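Local coordinates for protein aminopentol aminotransferase (Sphingopyxis macrogoltabida, PDB 6HBS) that uses pyridoxal 5'-phosphate to deaminate aminopentol, the hydrolysed form of fumonisin B1, passing the amino group preferably to pyruvate, at residues R46-D49 / Q53-I56; R130-R135 / S272-D277; A168-T171 / S177-D180. All blocks are in the same frame, centred on the assembly; numbering follows the deposited sequence. Where two conformers were deposited one is given.

Interaction 1 of 3, residues R46-D49 / Q53-I56; sequences RIWD and QPYI
The phenol of Tyr55 and the carboxylate of Asp49 meet at 69° between their planes, and Tyr55 OH donates to Asp49 OD2 at 2.6 Å, reaching it on the anti side and out of the carboxylate plane. The other oxygen, Asp49 OD1, takes the backbone N of Gln53 at 2.9 Å from above that plane. Asp49 CG sits between its backbone N and carbonyl carbon (chi1 65°), a rotation that brings the carboxylate across to Gln53 and Tyr55. On the sheet face of Trp48, Pro54 CB lies over the indole, 3.8 Å from the centroid of the five-membered ring, a CH-pi contact. Farther along the same face, Ile56 CG1 packs over one face of the Arg46 guanidinium, 3.6 Å from NH2, while Arg46 NH1 forms a salt bridge with Asp388. Ile47 and Tyr55 form the antiparallel hydrogen-bonded pair between, and the Asp49 N to Gln53 O bond (3.1 Å) closes this hairpin of strands 46-49 and 54-57. With an alanine in place of this aspartate, Tyr55 OH and the Gln53 amide would probably lack these acceptors, leaving the phenol less fixed. One carboxylate thus ties side chain to backbone, and its negative charge probably strengthens both bonds.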
ATOM      1  N   ARG A  46      -3.286  20.533 -14.781  1.00 17.55           N
ATOM      2  CA  ARG A  46      -3.467  19.941 -16.068  1.00 19.70           C
ATOM      3  C   ARG A  46      -2.847  18.540 -16.140  1.00 18.26           C
ATOM      4  O   ARG A  46      -1.794  18.288 -15.578  1.00 20.48           O
ATOM      5  CB  ARG A  46      -2.830  20.830 -17.151  1.00 22.20           C
ATOM      6  CG  ARG A  46      -3.685  22.030 -17.531  1.00 26.11           C
ATOM      7  CD  ARG A  46      -3.026  22.949 -18.560  1.00 27.19           C
ATOM      8  NE  ARG A  46      -3.965  23.962 -19.061  1.00 28.25           N
ATOM      9  CZ  ARG A  46      -4.482  24.939 -18.313  1.00 30.16           C
ATOM     10  NH1 ARG A  46      -4.098  25.093 -17.057  1.00 24.94           N
ATOM     11  NH2 ARG A  46      -5.419  25.727 -18.817  1.00 31.78           N
ATOM     12  N   ILE A  47      -3.462  17.696 -16.961  1.00 18.81           N
ATOM     13  CA  ILE A  47      -2.919  16.412 -17.398  1.00 19.15           C
ATOM     14  C   ILE A  47      -2.918  16.408 -18.920  1.00 19.99           C
ATOM     15  O   ILE A  47      -3.750  17.079 -19.531  1.00 19.65           O
ATOM     16  CB  ILE A  47      -3.747  15.227 -16.865  1.00 20.39           C
ATOM     17  CG1 ILE A  47      -5.200  15.285 -17.349  1.00 19.73           C
ATOM     18  CG2 ILE A  47      -3.642  15.156 -15.367  1.00 21.41           C
ATOM     19  CD1 ILE A  47      -6.152  14.318 -16.629  1.00 23.34           C
ATOM     20  N   TRP A  48      -2.022  15.607 -19.505  1.00 19.89           N
ATOM     21  CA  TRP A  48      -1.950  15.359 -20.940  1.00 19.16           C
ATOM     22  C   TRP A  48      -2.067  13.854 -21.182  1.00 20.44           C
ATOM     23  O   TRP A  48      -1.356  13.073 -20.518  1.00 19.34           O
ATOM     24  CB  TRP A  48      -0.621  15.863 -21.507  1.00 19.27           C
ATOM     25  CG  TRP A  48      -0.462  17.352 -21.614  1.00 20.89           C
ATOM     26  CD1 TRP A  48      -0.546  18.068 -22.770  1.00 21.26           C
ATOM     27  CD2 TRP A  48      -0.127  18.297 -20.584  1.00 18.58           C
ATOM     28  NE1 TRP A  48      -0.315  19.388 -22.532  1.00 20.53           N
ATOM     29  CE2 TRP A  48      -0.058  19.566 -21.203  1.00 20.68           C
ATOM     30  CE3 TRP A  48       0.083  18.225 -19.211  1.00 19.50           C
ATOM     31  CZ2 TRP A  48       0.190  20.733 -20.495  1.00 20.29           C
ATOM     32  CZ3 TRP A  48       0.345  19.377 -18.502  1.00 20.03           C
ATOM     33  CH2 TRP A  48       0.408  20.621 -19.142  1.00 21.45           C
ATOM     34  N   ASP A  49      -2.938  13.465 -22.108  1.00 19.97           N
ATOM     35  CA  ASP A  49      -3.138  12.077 -22.455  1.00 21.02           C
ATOM     36  C   ASP A  49      -1.962  11.614 -23.321  1.00 22.06           C
ATOM     37  O   ASP A  49      -1.035  12.426 -23.614  1.00 20.86           O
ATOM     38  CB  ASP A  49      -4.508  11.856 -23.094  1.00 22.89           C
ATOM     39  CG  ASP A  49      -4.751  12.529 -24.441  1.00 24.60           C
ATOM     40  OD1 ASP A  49      -3.763  12.892 -25.146  1.00 24.96           O
ATOM     41  OD2 ASP A  49      -5.929  12.661 -24.768  1.00 23.63           O
ATOM     42  N   GLN A  53      -2.960  15.587 -25.783  1.00 28.21           N
ATOM     43  CA  GLN A  53      -4.103  16.494 -25.585  1.00 28.13           C
ATOM     44  C   GLN A  53      -4.128  16.907 -24.119  1.00 26.33           C
ATOM     45  O   GLN A  53      -4.148  16.040 -23.223  1.00 21.14           O
ATOM     46  CB  GLN A  53      -5.442  15.856 -25.968  1.00 35.38           C
ATOM     47  CG  GLN A  53      -5.477  15.187 -27.341  1.00 47.61           C
ATOM     48  CD  GLN A  53      -5.328  16.085 -28.556  1.00 60.38           C
ATOM     49  OE1 GLN A  53      -5.049  17.286 -28.468  1.00 68.37           O
ATOM     50  NE2 GLN A  53      -5.511  15.491 -29.729  1.00 67.25           N
ATOM     51  N   PRO A  54      -4.166  18.230 -23.826  1.00 24.78           N
ATOM     52  CA  PRO A  54      -4.236  18.725 -22.457  1.00 24.07           C
ATOM     53  C   PRO A  54      -5.681  18.786 -21.941  1.00 23.34           C
ATOM     54  O   PRO A  54      -6.613  19.014 -22.715  1.00 22.75           O
ATOM     55  CB  PRO A  54      -3.624  20.133 -22.567  1.00 26.47           C
ATOM     56  CG  PRO A  54      -4.033  20.587 -23.941  1.00 25.68           C
ATOM     57  CD  PRO A  54      -4.025  19.335 -24.794  1.00 26.49           C
ATOM     58  N   TYR A  55      -5.841  18.589 -20.633  1.00 20.38           N
ATOM     59  CA  TYR A  55      -7.114  18.746 -19.960  1.00 19.24           C
ATOM     60  C   TYR A  55      -6.883  19.460 -18.641  1.00 19.28           C
ATOM     61  O   TYR A  55      -5.988  19.074 -17.851  1.00 18.83           O
ATOM     62  CB  TYR A  55      -7.820  17.414 -19.655  1.00 19.92           C
ATOM     63  CG  TYR A  55      -7.937  16.475 -20.822  1.00 19.48           C
ATOM     64  CD1 TYR A  55      -6.916  15.585 -21.106  1.00 20.43           C
ATOM     65  CD2 TYR A  55      -9.030  16.506 -21.673  1.00 20.22           C
ATOM     66  CE1 TYR A  55      -6.998  14.734 -22.188  1.00 20.98           C
ATOM     67  CE2 TYR A  55      -9.106  15.681 -22.784  1.00 20.57           C
ATOM     68  CZ  TYR A  55      -8.105  14.764 -23.017  1.00 20.46           C
ATOM     69  OH  TYR A  55      -8.149  13.895 -24.066  1.00 22.82           O
ATOM     70  N   ILE A  56      -7.728  20.458 -18.369  1.00 17.89           N
ATOM     71  CA  ILE A  56      -7.830  20.976 -17.029  1.00 17.61           C
ATOM     72  C   ILE A  56      -8.500  19.876 -16.192  1.00 17.87           C
ATOM     73  O   ILE A  56      -9.603  19.422 -16.519  1.00 19.29           O
ATOM     74  CB  ILE A  56      -8.602  22.305 -16.987  1.00 17.70           C
ATOM     75  CG1 ILE A  56      -7.959  23.360 -17.894  1.00 20.81           C
ATOM     76  CG2 ILE A  56      -8.682  22.791 -15.556  1.00 17.34           C
ATOM     77  CD1 ILE A  56      -8.838  24.589 -18.126  1.00 22.94           C
TER

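Interaction 2 of 3, residues R130-R135 / S272-D277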
ATOM      1  N   ARG A 130     -11.429  -3.469  17.540  1.00 19.45           N
ATOM      2  CA  ARG A 130     -11.752  -4.770  18.059  1.00 19.53           C
ATOM      3  C   ARG A 130     -10.802  -5.122  19.213  1.00 22.78           C
ATOM      4  O   ARG A 130     -11.270  -5.590  20.249  1.00 21.39           O
ATOM      5  CB  ARG A 130     -11.721  -5.807  16.936  1.00 20.60           C
ATOM      6  CG  ARG A 130     -12.851  -5.655  15.937  1.00 20.93           C
ATOM      7  CD  ARG A 130     -12.772  -6.613  14.762  1.00 21.21           C
ATOM      8  NE  ARG A 130     -14.074  -6.622  14.101  1.00 21.38           N
ATOM      9  CZ  ARG A 130     -14.286  -7.011  12.856  1.00 22.82           C
ATOM     10  NH1 ARG A 130     -13.263  -7.407  12.102  1.00 20.67           N
ATOM     11  NH2 ARG A 130     -15.525  -7.008  12.379  1.00 20.74           N
ATOM     12  N   ALA A 131      -9.483  -4.885  19.048  1.00 21.21           N
ATOM     13  CA  ALA A 131      -8.512  -5.076  20.144  1.00 20.98           C
ATOM     14  C   ALA A 131      -8.850  -4.228  21.375  1.00 20.84           C
ATOM     15  O   ALA A 131      -8.703  -4.707  22.509  1.00 21.35           O
ATOM     16  CB  ALA A 131      -7.103  -4.779  19.697  1.00 20.34           C
ATOM     17  N   HIS A 132      -9.238  -2.976  21.148  1.00 20.91           N
ATOM     18  CA  HIS A 132      -9.460  -1.998  22.186  1.00 21.25           C
ATOM     19  C   HIS A 132     -10.672  -2.406  23.023  1.00 23.04           C
ATOM     20  O   HIS A 132     -10.636  -2.302  24.242  1.00 24.10           O
ATOM     21  CB  HIS A 132      -9.690  -0.611  21.598  1.00 22.73           C
ATOM     22  CG  HIS A 132     -10.029   0.442  22.601  1.00 23.31           C
ATOM     23  ND1 HIS A 132      -9.073   1.118  23.313  1.00 23.63           N
ATOM     24  CD2 HIS A 132     -11.217   0.951  22.999  1.00 24.93           C
ATOM     25  CE1 HIS A 132      -9.661   1.998  24.111  1.00 24.65           C
ATOM     26  NE2 HIS A 132     -10.984   1.907  23.944  1.00 22.03           N
ATOM     27  N   THR A 133     -11.735  -2.827  22.342  1.00 21.86           N
ATOM     28  CA  THR A 133     -13.010  -3.036  23.018  1.00 23.75           C
ATOM     29  C   THR A 133     -13.229  -4.491  23.416  1.00 25.16           C
ATOM     30  O   THR A 133     -14.093  -4.748  24.219  1.00 26.23           O
ATOM     31  CB  THR A 133     -14.173  -2.582  22.126  1.00 21.30           C
ATOM     32  OG1 THR A 133     -14.131  -3.421  20.981  1.00 20.32           O
ATOM     33  CG2 THR A 133     -14.109  -1.128  21.755  1.00 22.35           C
ATOM     34  N   GLY A 134     -12.567  -5.438  22.740  1.00 24.01           N
ATOM     35  CA  GLY A 134     -12.865  -6.867  22.897  1.00 26.04           C
ATOM     36  C   GLY A 134     -14.214  -7.243  22.305  1.00 25.47           C
ATOM     37  O   GLY A 134     -14.718  -8.303  22.604  1.00 25.00           O
ATOM     38  N   ARG A 135     -14.752  -6.420  21.390  1.00 23.22           N
ATOM     39  CA  ARG A 135     -16.043  -6.646  20.738  1.00 23.35           C
ATOM     40  C   ARG A 135     -15.842  -6.848  19.238  1.00 24.95           C
ATOM     41  O   ARG A 135     -14.739  -6.620  18.688  1.00 25.19           O
ATOM     42  CB  ARG A 135     -16.995  -5.470  20.949  1.00 23.45           C
ATOM     43  CG  ARG A 135     -17.270  -5.179  22.412  1.00 25.23           C
ATOM     44  CD  ARG A 135     -17.845  -3.789  22.546  1.00 28.83           C
ATOM     45  NE  ARG A 135     -17.860  -3.308  23.915  1.00 29.09           N
ATOM     46  CZ  ARG A 135     -17.975  -2.041  24.264  1.00 33.07           C
ATOM     47  NH1 ARG A 135     -17.880  -1.723  25.543  1.00 33.30           N
ATOM     48  NH2 ARG A 135     -18.185  -1.101  23.352  1.00 32.30           N
ATOM     49  N   SER A 272      -6.291   9.094  19.434  1.00 20.36           N
ATOM     50  CA  SER A 272      -6.190   9.668  20.753  1.00 22.01           C
ATOM     51  C   SER A 272      -5.511   8.663  21.694  1.00 21.58           C
ATOM     52  O   SER A 272      -5.437   7.461  21.418  1.00 22.75           O
ATOM     53  CB  SER A 272      -7.549  10.090  21.264  1.00 23.14           C
ATOM     54  OG  SER A 272      -8.268   8.958  21.673  1.00 27.06           O
ATOM     55  N   ASN A 273      -5.011   9.172  22.816  1.00 23.80           N
ATOM     56  CA  ASN A 273      -4.350   8.372  23.849  1.00 25.45           C
ATOM     57  C   ASN A 273      -5.240   7.223  24.328  1.00 27.30           C
ATOM     58  O   ASN A 273      -4.746   6.193  24.694  1.00 31.56           O
ATOM     59  CB  ASN A 273      -3.862   9.268  24.989  1.00 25.41           C
ATOM     60  CG  ASN A 273      -2.531   9.902  24.650  1.00 25.45           C
ATOM     61  OD1 ASN A 273      -1.739   9.307  23.918  1.00 27.32           O
ATOM     62  ND2 ASN A 273      -2.287  11.110  25.130  1.00 24.98           N
ATOM     63  N   LYS A 274      -6.560   7.386  24.274  1.00 26.46           N
ATOM     64  CA  LYS A 274      -7.479   6.327  24.716  1.00 28.72           C
ATOM     65  C   LYS A 274      -7.163   5.010  23.983  1.00 27.18           C
ATOM     66  O   LYS A 274      -7.263   3.920  24.580  1.00 26.48           O
ATOM     67  CB  LYS A 274      -8.910   6.816  24.470  1.00 31.30           C
ATOM     68  CG  LYS A 274      -9.998   5.759  24.498  1.00 36.98           C
ATOM     69  CD  LYS A 274     -11.364   6.338  24.794  1.00 41.18           C
ATOM     70  CE  LYS A 274     -12.094   6.738  23.536  1.00 42.84           C
ATOM     71  NZ  LYS A 274     -13.252   7.627  23.814  1.00 44.03           N
ATOM     72  N   ALA A 275      -6.787   5.110  22.696  1.00 24.21           N
ATOM     73  CA  ALA A 275      -6.608   3.957  21.802  1.00 24.02           C
ATOM     74  C   ALA A 275      -5.148   3.499  21.683  1.00 22.53           C
ATOM     75  O   ALA A 275      -4.880   2.588  20.900  1.00 22.90           O
ATOM     76  CB  ALA A 275      -7.123   4.306  20.425  1.00 25.65           C
ATOM     77  N   ARG A 276      -4.228   4.122  22.421  1.00 24.07           N
ATOM     78  CA  ARG A 276      -2.790   3.937  22.227  1.00 23.54           C
ATOM     79  C   ARG A 276      -2.390   2.490  22.540  1.00 25.30           C
ATOM     80  O   ARG A 276      -1.622   1.872  21.769  1.00 26.06           O
ATOM     81  CB  ARG A 276      -1.996   4.938  23.074  1.00 25.91           C
ATOM     82  CG  ARG A 276      -0.494   4.909  22.812  1.00 25.56           C
ATOM     83  CD  ARG A 276       0.300   5.790  23.757  1.00 24.59           C
ATOM     84  NE  ARG A 276       0.114   7.201  23.492  1.00 24.13           N
ATOM     85  CZ  ARG A 276       0.891   7.930  22.698  1.00 24.16           C
ATOM     86  NH1 ARG A 276       1.922   7.357  22.080  1.00 22.54           N
ATOM     87  NH2 ARG A 276       0.602   9.208  22.493  1.00 21.62           N
ATOM     88  N   ASP A 277      -2.916   1.920  23.637  1.00 24.59           N
ATOM     89  CA  ASP A 277      -2.511   0.562  24.038  1.00 26.61           C
ATOM     90  C   ASP A 277      -2.909  -0.458  22.979  1.00 25.42           C
ATOM     91  O   ASP A 277      -2.140  -1.376  22.711  1.00 23.99           O
ATOM     92  CB  ASP A 277      -3.108   0.100  25.374  1.00 30.39           C
ATOM     93  CG  ASP A 277      -2.429   0.719  26.580  1.00 33.91           C
ATOM     94  OD1 ASP A 277      -1.279   1.172  26.453  1.00 31.42           O
ATOM     95  OD2 ASP A 277      -3.073   0.758  27.639  1.00 45.12           O
TER
HETATM   96  O   HOH W   1      -6.379   1.012  23.892  1.00 24.43           O
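His132, in the last turn of helix 118-133, faces Lys274 and Ala275, which lie in the short 3-10 segment leading into helix 276-281; the nearest backbones, at His132 and Ala275, stay 6.6 Å apart from CA to CA. No direct hydrogen bond joins the two segments. Within the first, Gly134 N still donates to Arg130 O, but Gly134 itself leaves helical geometry with positive phi (70°), and Arg135 N then bonds to Thr133 OG1, closing an ST turn. In the second, Ala275 N donates to Ser272 O and Arg276 N to Asn273 O, two i to i+3 bonds as expected of a 3-10 turn; the carbonyl of Lys274 faces the histidine.

The imidazole spans the gap. With its CG anti to the backbone N (chi1 176°), the ring reaches out edge first, and His132 CE1 comes to 3.1 Å from Lys274 O, near the ring plane. A water in that plane sits 2.8 Å from His132 ND1 and donates to Lys274 O at 3.1 Å, so a bridge runs beside the close carbon-oxygen approach. Here the end of a helix next to the large mixed sheet meets the connection that follows strand 267-271 of the same sheet, and Leu226 of strand 226-230 touches both His132 and Lys274.

The aliphatic part of Lys274 crosses the imidazole at about a right angle, with Lys274 CG 3.8 Å from His132 CE1. Its ammonium group turns to a salt bridge with Asp252. On the side of 272-277 turned from the histidine, Arg276 grips Asn273 OD1 side-on with NE and NH2, the oxygen lying in the guanidinium plane, and Arg276 NH2 also donates to Arg16 O of the second subunit.

Interaction 3 of 3, residues A168-T171 / S177-D180; sequences AYYT and SLSD
Leu178 CD1 rests on one face of the Tyr170 ring, 3.9 Å from its centroid and 19° off the ring normal, a CH-pi contact displaced toward the CG-CD1 side. The methyl is 3.7 Å from Tyr170 CD1, and the two side chains run side by side in the same direction. Tyr170 CG is held between its backbone N and carbonyl carbon (chi1 63°), which stands the ring up beside the helix; at its far end the hydroxyl is hydrogen-bonded to Phe193 O of strand 189-194, the next but one across the sheet. Leu178 also touches Phe212 and Ala216 of helix 210-223, so it packs between the tyrosine and that helix.

The contact joins strand 167-170, an outermost strand of the seven-stranded mixed sheet within this chain, to helix 175-184, which follows it after a short turn. This is the large-domain sheet of the fold type I PLP-dependent enzymes, to which class-III aminotransferases belong, and the side chain of Tyr170 lies about 11 Å from the bound cofactor, too far to touch it.

A hydrogen bond closes the turn just beyond the strand. Ser177 OG accepts the backbone N of Thr171 at 2.8 Å, an almost straight bond (172° at the hydrogen). With OG anti to the backbone N of Ser177, the hydroxyl points back across the turn, where it also packs 3.5 Å from Tyr170 CA. The serine's own backbone N is bonded to Asp174 OD1 at the start of helix 175-184.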
ATOM      1  N   ALA A 168     -21.890  -4.342  10.384  1.00 19.02           N
ATOM      2  CA  ALA A 168     -23.317  -4.040  10.302  1.00 20.30           C
ATOM      3  C   ALA A 168     -23.491  -2.596   9.829  1.00 21.15           C
ATOM      4  O   ALA A 168     -22.564  -1.815   9.907  1.00 20.16           O
ATOM      5  CB  ALA A 168     -23.999  -4.279  11.632  1.00 21.06           C
ATOM      6  N   TYR A 169     -24.710  -2.253   9.393  1.00 18.80           N
ATOM      7  CA  TYR A 169     -24.904  -1.056   8.574  1.00 19.95           C
ATOM      8  C   TYR A 169     -25.988  -0.181   9.185  1.00 22.10           C
ATOM      9  O   TYR A 169     -26.908  -0.685   9.882  1.00 22.22           O
ATOM     10  CB  TYR A 169     -25.174  -1.448   7.128  1.00 22.26           C
ATOM     11  CG  TYR A 169     -24.070  -2.273   6.509  1.00 22.50           C
ATOM     12  CD1 TYR A 169     -22.894  -1.692   6.051  1.00 23.56           C
ATOM     13  CD2 TYR A 169     -24.176  -3.652   6.442  1.00 23.93           C
ATOM     14  CE1 TYR A 169     -21.872  -2.464   5.511  1.00 24.60           C
ATOM     15  CE2 TYR A 169     -23.160  -4.439   5.921  1.00 25.02           C
ATOM     16  CZ  TYR A 169     -22.009  -3.843   5.439  1.00 24.37           C
ATOM     17  OH  TYR A 169     -21.015  -4.633   4.936  1.00 26.66           O
ATOM     18  N   TYR A 170     -25.837   1.126   8.953  1.00 19.84           N
ATOM     19  CA  TYR A 170     -26.818   2.145   9.282  1.00 21.65           C
ATOM     20  C   TYR A 170     -26.969   3.047   8.046  1.00 23.37           C
ATOM     21  O   TYR A 170     -26.157   2.981   7.126  1.00 21.69           O
ATOM     22  CB  TYR A 170     -26.404   2.942  10.524  1.00 21.37           C
ATOM     23  CG  TYR A 170     -25.122   3.731  10.353  1.00 21.55           C
ATOM     24  CD1 TYR A 170     -23.874   3.183  10.633  1.00 22.38           C
ATOM     25  CD2 TYR A 170     -25.146   5.016   9.860  1.00 22.05           C
ATOM     26  CE1 TYR A 170     -22.701   3.903  10.445  1.00 19.73           C
ATOM     27  CE2 TYR A 170     -23.991   5.758   9.676  1.00 19.87           C
ATOM     28  CZ  TYR A 170     -22.757   5.203   9.962  1.00 21.12           C
ATOM     29  OH  TYR A 170     -21.621   5.953   9.720  1.00 18.42           O
ATOM     30  N   THR A 171     -28.011   3.882   8.034  1.00 21.81           N
ATOM     31  CA  THR A 171     -28.222   4.890   6.946  1.00 21.97           C
ATOM     32  C   THR A 171     -27.467   6.170   7.292  1.00 19.69           C
ATOM     33  O   THR A 171     -27.664   6.753   8.351  1.00 20.52           O
ATOM     34  CB  THR A 171     -29.712   5.198   6.749  1.00 21.49           C
ATOM     35  OG1 THR A 171     -30.277   3.937   6.441  1.00 22.86           O
ATOM     36  CG2 THR A 171     -29.987   6.193   5.639  1.00 23.52           C
ATOM     37  N   SER A 177     -31.316   5.642  12.759  1.00 22.27           N
ATOM     38  CA  SER A 177     -30.734   4.447  12.139  1.00 22.16           C
ATOM     39  C   SER A 177     -29.468   4.044  12.899  1.00 23.55           C
ATOM     40  O   SER A 177     -29.251   2.874  13.194  1.00 21.95           O
ATOM     41  CB  SER A 177     -30.418   4.693  10.680  1.00 21.74           C
ATOM     42  OG  SER A 177     -29.984   3.519  10.049  1.00 22.39           O
ATOM     43  N   LEU A 178     -28.613   5.030  13.190  1.00 23.61           N
ATOM     44  CA  LEU A 178     -27.366   4.741  13.889  1.00 23.31           C
ATOM     45  C   LEU A 178     -27.651   4.262  15.319  1.00 24.08           C
ATOM     46  O   LEU A 178     -27.066   3.281  15.763  1.00 23.44           O
ATOM     47  CB  LEU A 178     -26.496   5.997  13.890  1.00 23.81           C
ATOM     48  CG  LEU A 178     -25.129   5.805  14.546  1.00 24.25           C
ATOM     49  CD1 LEU A 178     -24.411   4.572  14.009  1.00 24.17           C
ATOM     50  CD2 LEU A 178     -24.296   7.059  14.394  1.00 25.59           C
ATOM     51  N   SER A 179     -28.516   4.988  16.052  1.00 24.01           N
ATOM     52  CA  SER A 179     -28.962   4.583  17.391  0.50 25.36           C
ATOM     53  C   SER A 179     -29.439   3.129  17.353  1.00 24.81           C
ATOM     54  O   SER A 179     -29.026   2.305  18.175  1.00 24.25           O
ATOM     55  CB  SER A 179     -30.064   5.474  17.930  0.50 25.67           C
ATOM     56  OG  SER A 179     -29.673   6.834  17.918  0.50 27.51           O
ATOM     57  N   ASP A 180     -30.318   2.819  16.393  1.00 23.00           N
ATOM     58  CA  ASP A 180     -30.844   1.498  16.291  1.00 22.83           C
ATOM     59  C   ASP A 180     -29.730   0.482  16.038  1.00 25.27           C
ATOM     60  O   ASP A 180     -29.796  -0.621  16.570  1.00 23.95           O
ATOM     61  CB  ASP A 180     -31.893   1.361  15.194  1.00 22.21           C
ATOM     62  CG  ASP A 180     -33.209   2.051  15.541  1.00 23.73           C
ATOM     63  OD1 ASP A 180     -33.447   2.329  16.724  1.00 24.50           O
ATOM     64  OD2 ASP A 180     -33.981   2.300  14.618  1.00 23.67           O
TER

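In the fold
Interactions 2 and 3 both border the seven-stranded sheet, interaction 3 at its edge strand 167-170 and interaction 2 at a helix end and the turn after strand 267-271; their nearest atoms are about 7 Å apart without touching. Interaction 1 lies on the other side of the chain's centre, about 46 and 42 Å from them between centres, in a smaller sheet of its own. All three are partly buried, none a pure core contact. Their chemistry follows their elements: three backbone hydrogen bonds and a carboxylate accepting two more in the hairpin, one water bridge with no direct bond in interaction 2, and a single side-chain-to-backbone bond beside apolar packing in interaction 3.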